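Local coordinates for sugar ABC transporter, periplasmic sugar-binding protein (Caulobacter crescentus, PDB 4IRX), which binds myo-inositol and probably hands it to an ABC transporter for uptake from the periplasm, at residues A[30-33]-A[34-38]; A[72-75]-A[76-79]; A[149-152]-A[153-157]; A[247-251]-A[252-256]; A[284-287]-A[288-291]. All blocks are in the same frame, centred on the assembly; numbering follows the deposited sequence.

Contact 1 of 5, residues A[30-33]-A[34-38]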
# COMPACT_ATOMS: atom_id res chain seq x y z
N LEU A 30 -4.70 7.94 -12.00
CA LEU A 30 -4.63 9.37 -11.72
C LEU A 30 -4.66 10.18 -13.01
O LEU A 30 -5.40 11.17 -13.10
CB LEU A 30 -3.37 9.70 -10.93
CG LEU A 30 -3.05 11.19 -10.79
CD1 LEU A 30 -4.00 11.81 -9.79
CD2 LEU A 30 -1.60 11.34 -10.31
N GLU A 31 -3.88 9.77 -14.00
CA GLU A 31 -3.81 10.51 -15.25
C GLU A 31 -5.14 10.50 -16.01
O GLU A 31 -5.51 11.51 -16.60
CB GLU A 31 -2.70 9.99 -16.14
CG GLU A 31 -1.33 10.32 -15.57
CD GLU A 31 -0.23 9.52 -16.23
OE1 GLU A 31 -0.54 8.55 -16.96
OE2 GLU A 31 0.95 9.86 -15.99
N ASP A 32 -5.86 9.36 -15.98
CA ASP A 32 -7.19 9.27 -16.60
C ASP A 32 -8.15 10.25 -15.95
O ASP A 32 -8.79 11.08 -16.60
CB ASP A 32 -7.75 7.85 -16.52
CG ASP A 32 -9.24 7.77 -16.88
OD1 ASP A 32 -9.65 8.30 -17.93
OD2 ASP A 32 -10.03 7.19 -16.08
N GLU A 33 -8.24 10.14 -14.62
CA GLU A 33 -9.15 11.01 -13.88
C GLU A 33 -8.80 12.48 -14.07
O GLU A 33 -9.70 13.31 -14.19
CB GLU A 33 -9.20 10.62 -12.40
CG GLU A 33 -10.33 11.30 -11.61
CD GLU A 33 -11.74 10.76 -11.90
OE1 GLU A 33 -11.89 9.63 -12.40
OE2 GLU A 33 -12.71 11.50 -11.61
N ALA A 34 -7.51 12.79 -14.14
CA ALA A 34 -7.10 14.19 -14.27
C ALA A 34 -7.59 14.76 -15.60
O ALA A 34 -8.11 15.89 -15.64
CB ALA A 34 -5.58 14.31 -14.12
N ALA A 35 -7.45 13.98 -16.67
CA ALA A 35 -7.97 14.39 -17.97
C ALA A 35 -9.47 14.63 -17.90
O ALA A 35 -9.96 15.70 -18.27
CB ALA A 35 -7.64 13.34 -19.03
N LYS A 36 -10.20 13.66 -17.36
CA LYS A 36 -11.66 13.77 -17.24
C LYS A 36 -12.11 14.98 -16.44
O LYS A 36 -13.18 15.55 -16.70
CB LYS A 36 -12.23 12.55 -16.58
CG LYS A 36 -12.22 11.33 -17.45
CD LYS A 36 -12.47 10.12 -16.58
CE LYS A 36 -12.83 8.94 -17.44
NZ LYS A 36 -12.77 7.71 -16.62
N LEU A 37 -11.33 15.36 -15.44
CA LEU A 37 -11.72 16.47 -14.58
C LEU A 37 -11.21 17.82 -15.11
O LEU A 37 -11.48 18.85 -14.50
CB LEU A 37 -11.22 16.24 -13.14
CG LEU A 37 -11.83 15.03 -12.48
CD1 LEU A 37 -11.24 14.86 -11.09
CD2 LEU A 37 -13.35 15.19 -12.43
N GLY A 38 -10.44 17.80 -16.19
CA GLY A 38 -9.87 19.02 -16.74
C GLY A 38 -8.86 19.65 -15.82
O GLY A 38 -8.73 20.87 -15.77
O HOH W 1 -13.70 8.21 -14.05
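In the last turns of helix 21-37, the helix of a beta-alpha-beta unit between strands 10-15 and 40-45, Asp32 and Lys36 form a salt bridge one turn apart. NZ of Lys36 meets OD2 of Asp32 at 2.8 Å on the syn lone pair, while its CE lies 3.3 Å from Asp32 OD1. The lysine runs out extended beyond CG and crosses the carboxylate obliquely. A water 2.8 Å from Lys36 NZ accepts from it and donates to Glu33 OE1, also at 2.8 Å, tying a second carboxylate to the ammonium without direct contact. One residue on from Asp32, Glu33 has its CG anti to the backbone N (chi1 -169°); bent at chi2 (73°), the chain brings OE2 to 3.7 Å from CD1 of Leu37. Backbone bonds of the i to i+4 pattern hold the turns, Lys36 N to Asp32 O at 3.0 Å being almost straight. Gly38 then ends the helix in a Schellman motif, its positive phi easy for glycine. Both acids also bind Arg256 of helix 251-268, and Glu33 reaches Arg260, so their negative charges are probably well balanced. On the inner face of the helix, Leu30 packs on Ile255 and Leu259 of helix 251-268 and on Val13 and Phe15 of strand 10-15, while Ala34 rests on Leu259 and on Val41 of strand 40-45.

Contact 2 of 5, residues A[72-75]-A[76-79]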
# COMPACT_ATOMS: atom_id res chain seq x y z
N PRO A 72 2.99 9.87 1.60
CA PRO A 72 4.28 10.18 2.27
C PRO A 72 5.20 8.97 2.34
O PRO A 72 4.71 7.87 2.61
CB PRO A 72 3.86 10.58 3.68
CG PRO A 72 2.51 9.90 3.89
CD PRO A 72 1.85 9.94 2.53
N THR A 73 6.51 9.17 2.16
CA THR A 73 7.49 8.10 2.34
C THR A 73 7.45 7.53 3.75
O THR A 73 7.65 6.33 3.95
CB THR A 73 8.93 8.60 2.06
OG1 THR A 73 9.24 9.64 2.99
CG2 THR A 73 9.06 9.11 0.64
N ASP A 74 7.20 8.40 4.72
CA ASP A 74 7.09 8.05 6.12
C ASP A 74 5.98 8.91 6.73
O ASP A 74 6.00 10.15 6.64
CB ASP A 74 8.44 8.30 6.82
CG ASP A 74 8.45 7.84 8.25
OD1 ASP A 74 7.81 8.50 9.09
OD2 ASP A 74 9.12 6.83 8.55
N SER A 75 4.99 8.26 7.33
CA SER A 75 3.78 8.92 7.80
C SER A 75 4.03 9.97 8.88
O SER A 75 3.36 11.02 8.89
CB SER A 75 2.75 7.90 8.27
OG SER A 75 2.21 7.16 7.16
N LYS A 76 4.99 9.72 9.76
CA LYS A 76 5.34 10.70 10.80
C LYS A 76 6.29 11.76 10.30
O LYS A 76 6.17 12.93 10.71
CB LYS A 76 5.97 10.00 12.00
CG LYS A 76 5.09 9.00 12.71
CD LYS A 76 3.89 9.68 13.32
CE LYS A 76 3.14 8.73 14.24
NZ LYS A 76 4.06 8.18 15.27
N ALA A 77 7.23 11.38 9.45
CA ALA A 77 8.29 12.29 9.00
C ALA A 77 7.78 13.45 8.13
O ALA A 77 8.41 14.49 8.05
CB ALA A 77 9.40 11.53 8.27
N LEU A 78 6.62 13.26 7.53
CA LEU A 78 6.07 14.29 6.66
C LEU A 78 5.08 15.21 7.37
O LEU A 78 4.51 16.11 6.75
CB LEU A 78 5.39 13.63 5.44
CG LEU A 78 6.30 13.40 4.22
CD1 LEU A 78 6.53 14.72 3.51
CD2 LEU A 78 7.62 12.76 4.60
N ALA A 79 4.87 15.00 8.67
CA ALA A 79 3.90 15.79 9.43
C ALA A 79 4.29 17.27 9.48
O ALA A 79 3.44 18.15 9.37
CB ALA A 79 3.72 15.22 10.83
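The backbone is extended at Asp74 and coils from Ser75 onward, bringing Leu78 N back to 3.3 Å from Asp74 O in a weak hydrogen bond; a type I beta turn from Lys76 to Ala79 overlaps this bend, with Ala79 N 3.2 Å from Lys76 O. OD1 of Asp74 is turned to the amides of the bend. With CG swung opposite the backbone N (chi1 -175°), OD1 reaches forward over the next residues and accepts from Ala77 N at 3.0 Å, on the anti side and 25° out of the carboxylate plane. The same oxygen takes a weaker, more bent bond from Lys76 N at 3.1 Å. One side-chain oxygen thus gathers two successive amides just ahead of helix 79-87, in the loop that follows strand 67-70: the weak bond from Lys76 N, two residues on, closes an Asx turn, and that from Ala77 N adds the i+3 link. The methyl of Ala77 comes up alongside the acid, its CB 3.7 Å from Asp74 CB. Within the turn, Leu78 folds back on the start of the loop: its CG lies 3.8 Å from CB of Pro72, and CD2 is 3.9 Å from Thr73 OG1, the two side chains crossing at about a right angle. Leu78 also packs on Gln53, Ile54 and Leu57 of helix 50-62, and the Thr73 hydroxyl is hydrogen-bonded to Ser50 of that helix. Ser75 OG bonds to Asn98 O and to Ser144 N; the latter bond, with a backbone bond to Gly142, crosses to the other lobe beside the inositol cleft.

Contact 3 of 5, residues A[149-152]-A[153-157]. With INS (1,2,3,4,5,6-hexahydroxy-cyclohexane), chain C.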
# COMPACT_ATOMS: atom_id res chain seq x y z
N ARG A 149 -1.47 -2.61 8.72
CA ARG A 149 -1.59 -3.99 8.23
C ARG A 149 -1.02 -4.97 9.22
O ARG A 149 -1.63 -6.01 9.48
CB ARG A 149 -0.87 -4.19 6.90
CG ARG A 149 -1.77 -4.11 5.72
CD ARG A 149 -1.02 -4.07 4.40
NE ARG A 149 -1.60 -2.99 3.63
CZ ARG A 149 -1.10 -2.50 2.50
NH1 ARG A 149 0.01 -3.03 1.99
NH2 ARG A 149 -1.70 -1.48 1.91
N VAL A 150 0.16 -4.67 9.75
CA VAL A 150 0.81 -5.49 10.75
C VAL A 150 -0.09 -5.63 11.98
O VAL A 150 -0.25 -6.70 12.53
CB VAL A 150 2.19 -4.88 11.11
CG1 VAL A 150 2.65 -5.37 12.41
CG2 VAL A 150 3.20 -5.23 10.04
N LYS A 151 -0.67 -4.50 12.41
CA LYS A 151 -1.55 -4.53 13.60
C LYS A 151 -2.74 -5.47 13.38
O LYS A 151 -3.09 -6.25 14.23
CB LYS A 151 -2.05 -3.13 14.02
CG LYS A 151 -3.18 -3.23 15.05
CD LYS A 151 -3.57 -1.95 15.72
CE LYS A 151 -4.47 -2.28 16.90
NZ LYS A 151 -5.81 -2.81 16.49
N GLY A 152 -3.35 -5.42 12.19
CA GLY A 152 -4.48 -6.28 11.88
C GLY A 152 -4.10 -7.76 11.88
O GLY A 152 -4.83 -8.62 12.38
N VAL A 153 -2.93 -8.07 11.31
CA VAL A 153 -2.37 -9.44 11.33
C VAL A 153 -2.14 -9.93 12.76
O VAL A 153 -2.58 -11.02 13.14
CB VAL A 153 -1.06 -9.52 10.53
CG1 VAL A 153 -0.34 -10.83 10.79
CG2 VAL A 153 -1.32 -9.33 9.04
N HIS A 154 -1.52 -9.08 13.57
CA HIS A 154 -1.30 -9.37 14.97
C HIS A 154 -2.61 -9.61 15.70
O HIS A 154 -2.73 -10.55 16.49
CB HIS A 154 -0.57 -8.21 15.63
CG HIS A 154 0.85 -8.05 15.19
ND1 HIS A 154 1.59 -6.94 15.51
CD2 HIS A 154 1.65 -8.86 14.46
CE1 HIS A 154 2.81 -7.09 15.01
NE2 HIS A 154 2.87 -8.23 14.36
N ASP A 155 -3.59 -8.74 15.46
CA ASP A 155 -4.91 -8.87 16.11
C ASP A 155 -5.52 -10.25 15.83
O ASP A 155 -5.98 -10.93 16.75
CB ASP A 155 -5.91 -7.82 15.60
CG ASP A 155 -5.61 -6.39 16.05
OD1 ASP A 155 -4.82 -6.19 16.98
OD2 ASP A 155 -6.18 -5.46 15.41
N GLY A 156 -5.52 -10.67 14.56
CA GLY A 156 -6.18 -11.91 14.21
C GLY A 156 -5.43 -13.13 14.72
O GLY A 156 -6.06 -14.08 15.17
N LEU A 157 -4.10 -13.10 14.66
CA LEU A 157 -3.35 -14.22 15.18
C LEU A 157 -3.36 -14.29 16.72
O LEU A 157 -3.39 -15.39 17.28
CB LEU A 157 -1.91 -14.23 14.63
CG LEU A 157 -1.86 -14.31 13.09
CD1 LEU A 157 -0.41 -14.35 12.61
CD2 LEU A 157 -2.66 -15.51 12.56
C1 INS C . 0.50 0.14 -0.71
C2 INS C . 0.74 -1.10 -1.52
C3 INS C . 2.17 -1.09 -2.00
C4 INS C . 3.11 -1.09 -0.83
C5 INS C . 2.93 0.15 -0.03
C6 INS C . 1.49 0.28 0.43
O1 INS C . -0.81 0.15 -0.22
O2 INS C . 0.47 -2.23 -0.75
O3 INS C . 2.42 -2.19 -2.84
O4 INS C . 4.43 -1.22 -1.26
O5 INS C . 3.81 0.13 1.04
O6 INS C . 1.31 1.43 1.21
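The His154 imidazole lies with one face over the carbonyl oxygen of Val150, which stands 3.2 Å from the ring plane and is offset toward the rim. In the conformer given, Val150 CG1 lies over the same face, though so close to CE1 that this contact is doubtful; the two side chains lie side by side and point the same way, one helical turn apart. His154 CG is anti to its carbonyl carbon (chi1 -70°), which lays the ring back along helix 144-160, and NE2 is held by Glu169 of strand 164-171. The other flat group, the Arg149 guanidinium, meets the inositol at its edge. NH2 donates to O1 of the ligand at 2.8 Å and NH1 to O2 at 2.9 Å, both bonds only moderately bent, so two neighbouring hydroxyls are gripped like the prongs of a fork, with O1 in the guanidinium plane. Farther along the helix, Lys151 NZ binds Asp155 OD2 at 2.9 Å on the syn lone pair; the lysine reaches it by bending at chi4 (-69°). Asp155 OD1 stands only 3.2 Å from Lys151 O, an unfavourable pairing of acceptors that the ammonium probably offsets. Backbone bonds such as His154 N to Val150 O, 2.9 Å, keep the turns regular. By donating to both O1 and O2, the guanidinium requires each hydroxyl to accept, leaving their own protons for other partners, while its bond from NE to Asn113 and a cation-pi contact with Phe228 probably limit its rotation.

Contact 4 of 5, residues A[247-251]-A[252-256]. With INS (1,2,3,4,5,6-hexahydroxy-cyclohexane), chain C.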
# COMPACT_ATOMS: atom_id res chain seq x y z
N VAL A 247 -5.29 -9.31 -1.43
CA VAL A 247 -6.29 -8.41 -0.87
C VAL A 247 -6.51 -7.26 -1.84
O VAL A 247 -5.55 -6.60 -2.23
CB VAL A 247 -5.88 -7.85 0.52
CG1 VAL A 247 -6.97 -6.94 1.07
CG2 VAL A 247 -5.61 -8.97 1.50
N GLU A 248 -7.77 -7.03 -2.21
CA GLU A 248 -8.15 -5.89 -3.02
C GLU A 248 -8.36 -4.66 -2.17
O GLU A 248 -9.10 -4.70 -1.17
CB GLU A 248 -9.46 -6.20 -3.75
CG GLU A 248 -10.05 -5.00 -4.50
CD GLU A 248 -9.22 -4.54 -5.67
OE1 GLU A 248 -8.73 -5.41 -6.42
OE2 GLU A 248 -9.03 -3.32 -5.85
N GLN A 249 -7.70 -3.56 -2.53
CA GLN A 249 -7.83 -2.30 -1.81
C GLN A 249 -8.23 -1.11 -2.68
O GLN A 249 -8.21 0.05 -2.22
CB GLN A 249 -6.56 -1.97 -1.04
CG GLN A 249 -5.29 -1.82 -1.87
CD GLN A 249 -4.23 -1.05 -1.13
OE1 GLN A 249 -4.52 -0.07 -0.43
NE2 GLN A 249 -2.97 -1.54 -1.21
N ASN A 250 -8.61 -1.39 -3.93
CA ASN A 250 -9.15 -0.35 -4.82
C ASN A 250 -8.32 0.93 -4.95
O ASN A 250 -8.80 2.04 -4.70
CB ASN A 250 -10.59 0.02 -4.38
CG ASN A 250 -11.61 -1.00 -4.85
OD1 ASN A 250 -11.97 -1.04 -6.04
ND2 ASN A 250 -12.08 -1.83 -3.94
N PRO A 251 -7.06 0.80 -5.37
CA PRO A 251 -6.18 1.96 -5.51
C PRO A 251 -6.68 2.95 -6.55
O PRO A 251 -6.46 4.14 -6.34
CB PRO A 251 -4.83 1.35 -5.91
CG PRO A 251 -5.18 0.00 -6.49
CD PRO A 251 -6.37 -0.46 -5.70
N GLY A 252 -7.35 2.51 -7.61
CA GLY A 252 -7.89 3.44 -8.58
C GLY A 252 -8.90 4.35 -7.89
O GLY A 252 -8.86 5.58 -8.02
N LEU A 253 -9.80 3.76 -7.13
CA LEU A 253 -10.79 4.55 -6.41
C LEU A 253 -10.16 5.49 -5.37
O LEU A 253 -10.61 6.62 -5.19
CB LEU A 253 -11.83 3.62 -5.77
CG LEU A 253 -13.03 4.33 -5.17
CD1 LEU A 253 -13.63 5.24 -6.21
CD2 LEU A 253 -14.05 3.30 -4.67
N GLN A 254 -9.11 5.03 -4.68
CA GLN A 254 -8.42 5.93 -3.74
C GLN A 254 -7.93 7.19 -4.41
O GLN A 254 -8.22 8.30 -3.95
CB GLN A 254 -7.20 5.23 -3.11
CG GLN A 254 -7.55 4.05 -2.19
CD GLN A 254 -6.32 3.43 -1.56
OE1 GLN A 254 -5.41 4.13 -1.08
NE2 GLN A 254 -6.24 2.09 -1.60
N ILE A 255 -7.19 7.03 -5.50
CA ILE A 255 -6.56 8.18 -6.13
C ILE A 255 -7.58 9.05 -6.82
O ILE A 255 -7.49 10.26 -6.74
CB ILE A 255 -5.35 7.78 -7.02
CG1 ILE A 255 -4.52 8.99 -7.42
CG2 ILE A 255 -5.81 7.08 -8.26
CD1 ILE A 255 -3.93 9.77 -6.24
N ARG A 256 -8.60 8.43 -7.42
CA ARG A 256 -9.65 9.20 -8.07
C ARG A 256 -10.43 10.02 -7.05
O ARG A 256 -10.75 11.17 -7.31
CB ARG A 256 -10.57 8.29 -8.87
CG ARG A 256 -9.87 7.58 -10.04
CD ARG A 256 -10.83 6.63 -10.70
NE ARG A 256 -10.19 5.82 -11.75
CZ ARG A 256 -10.12 6.19 -13.02
NH1 ARG A 256 -10.63 7.37 -13.41
NH2 ARG A 256 -9.54 5.39 -13.91
C1 INS C . 0.50 0.14 -0.71
C2 INS C . 0.74 -1.10 -1.52
C3 INS C . 2.17 -1.09 -2.00
C4 INS C . 3.11 -1.09 -0.83
C5 INS C . 2.93 0.15 -0.03
C6 INS C . 1.49 0.28 0.43
O1 INS C . -0.81 0.15 -0.22
O2 INS C . 0.47 -2.23 -0.75
O3 INS C . 2.42 -2.19 -2.84
O4 INS C . 4.43 -1.22 -1.26
O5 INS C . 3.81 0.13 1.04
O6 INS C . 1.31 1.43 1.21
O HOH W 2 -10.24 0.88 -7.68
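Gln254 reaches back from the first turn of helix 251-268 to Gln249, a residue of the inositol pocket. Its CB lies 3.5 Å from Pro251 O. Its CG lies 3.5 Å from Asn250 O, an oxygen that also accepts the backbone N-H of Gln254. From there the chain runs extended, CD passing 3.9 Å from Gln249 O, to NE2 at the tip. This nitrogen donates twice, to Gln249 O at 2.9 Å and to Gln249 OE1 at 3.0 Å. Both acceptors lie close to the amide plane of Gln254, whereas the nitrogen stands above each of their carbonyl planes; the two amide planes are 37° apart. Gln249 in turn donates through NE2 to O1 of the inositol at 2.9 Å, and to Asp229. At the helix start Asn250 occupies the N-cap position, where a water links its OD1 to Leu253 N. A leucine in place of Gln254 would probably leave Gln249 OE1 without its donor and its amide freer to turn. With OE1 accepting an N-H of Gln254, the Gln249 amide is probably held with NE2 toward the ligand, Gln254 acting as a second-shell residue that positions a first-shell one.

Contact 5 of 5, residues A[284-287]-A[288-291]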
# COMPACT_ATOMS: atom_id res chain seq x y z
N SER A 284 -9.31 -17.85 -5.33
CA SER A 284 -9.67 -18.33 -6.66
C SER A 284 -11.16 -18.29 -6.97
O SER A 284 -11.54 -18.10 -8.13
CB SER A 284 -9.10 -19.73 -6.90
OG SER A 284 -9.60 -20.64 -5.94
N GLY A 285 -12.00 -18.32 -5.93
CA GLY A 285 -13.44 -18.24 -6.11
C GLY A 285 -14.01 -16.86 -6.40
O GLY A 285 -15.13 -16.76 -6.92
N ASN A 286 -13.24 -15.80 -6.15
CA ASN A 286 -13.77 -14.47 -6.42
C ASN A 286 -12.75 -13.57 -7.08
O ASN A 286 -12.71 -12.37 -6.84
CB ASN A 286 -14.35 -13.79 -5.16
CG ASN A 286 -13.28 -13.47 -4.12
OD1 ASN A 286 -12.26 -14.16 -4.03
ND2 ASN A 286 -13.49 -12.41 -3.36
N LEU A 287 -11.96 -14.17 -7.98
CA LEU A 287 -10.96 -13.40 -8.71
C LEU A 287 -11.56 -12.21 -9.44
O LEU A 287 -10.92 -11.16 -9.56
CB LEU A 287 -10.22 -14.30 -9.70
CG LEU A 287 -9.16 -15.22 -9.09
CD1 LEU A 287 -8.88 -16.38 -10.01
CD2 LEU A 287 -7.87 -14.43 -8.82
N THR A 288 -12.79 -12.34 -9.92
CA THR A 288 -13.39 -11.24 -10.68
C THR A 288 -13.84 -10.07 -9.82
O THR A 288 -14.26 -9.04 -10.37
CB THR A 288 -14.53 -11.71 -11.60
OG1 THR A 288 -15.54 -12.32 -10.79
CG2 THR A 288 -14.01 -12.74 -12.59
N GLU A 289 -13.73 -10.20 -8.49
CA GLU A 289 -13.95 -9.07 -7.59
C GLU A 289 -12.73 -8.17 -7.51
O GLU A 289 -12.79 -7.07 -6.91
CB GLU A 289 -14.39 -9.56 -6.19
CG GLU A 289 -15.79 -10.17 -6.23
CD GLU A 289 -16.34 -10.62 -4.89
OE1 GLU A 289 -15.64 -10.52 -3.86
OE2 GLU A 289 -17.51 -11.07 -4.89
N ALA A 290 -11.62 -8.58 -8.11
CA ALA A 290 -10.44 -7.73 -8.14
C ALA A 290 -10.65 -6.66 -9.20
O ALA A 290 -11.09 -6.97 -10.29
CB ALA A 290 -9.18 -8.54 -8.44
N SER A 291 -10.33 -5.42 -8.85
CA SER A 291 -10.56 -4.29 -9.75
C SER A 291 -9.76 -4.39 -11.03
O SER A 291 -10.18 -3.87 -12.06
CB SER A 291 -10.31 -2.95 -9.04
OG SER A 291 -8.97 -2.83 -8.59
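Asn286 and Glu289 meet across a short 3-10 turn that follows strand 275-282. The tight part is the turn itself: Glu289 N donates to Asn286 O at 2.9 Å and Ala290 N to Leu287 O at 3.0 Å, two successive i to i+3 bonds in which each donor stands well above the carbonyl plane. Side-chain carbons press on the same oxygens, Glu289 CB at 3.3 Å from Asn286 O and Ala290 CB at 3.3 Å from Leu287 O. Leu287 turns its side chain to Leu235 and Ile238 of helix 232-239, and Ala290 also rests on Leu235. The looser side faces solvent, where Thr288 and Glu289 are exposed and a single side-chain bond bridges the turn. There Asn286 ND2 donates to Glu289 OE1 at 2.9 Å, nearly straight. The oxygen lies close to the amide plane, but the nitrogen comes from above the carboxylate, 57° out of its plane, with the two flat groups 75° apart. Asn286 puts its CG between the backbone N and carbonyl carbon (chi1 66°), over the start of the turn, where OD1 accepts from Thr283 N and ND2 also donates to Leu281 O. Replacing Asn286 by an alanine is likely to leave Thr283 N and Leu281 O without these mates and to let the Glu289 carboxylate swing away. Donating through ND2 and accepting through OD1, the one amide ties the strand end to the turn, and its N-H probably tempers the negative charge of the glutamate.

In the fold
The five contacts follow one another along the chain in the order 1 to 5 and spread over both lobes of a periplasmic binding protein with inositol in the cleft. Contacts 1 and 2 belong to the lobe of the mixed sheet, their centres 26 Å apart; contact 3 lies on helix 144-160 beside the parallel sheet, its centre 36 Å from that of contact 1. Contact 4 is central: Arg256 binds the acids of contact 1, Gln249 lies against Arg149 of contact 3 with both holding the ligand, and Glu248 probably bonds to Ser291 of contact 5. Contact 2 touches none of the others, coming within about 10 Å of contact 4 at nearest atoms, yet also faces the cleft.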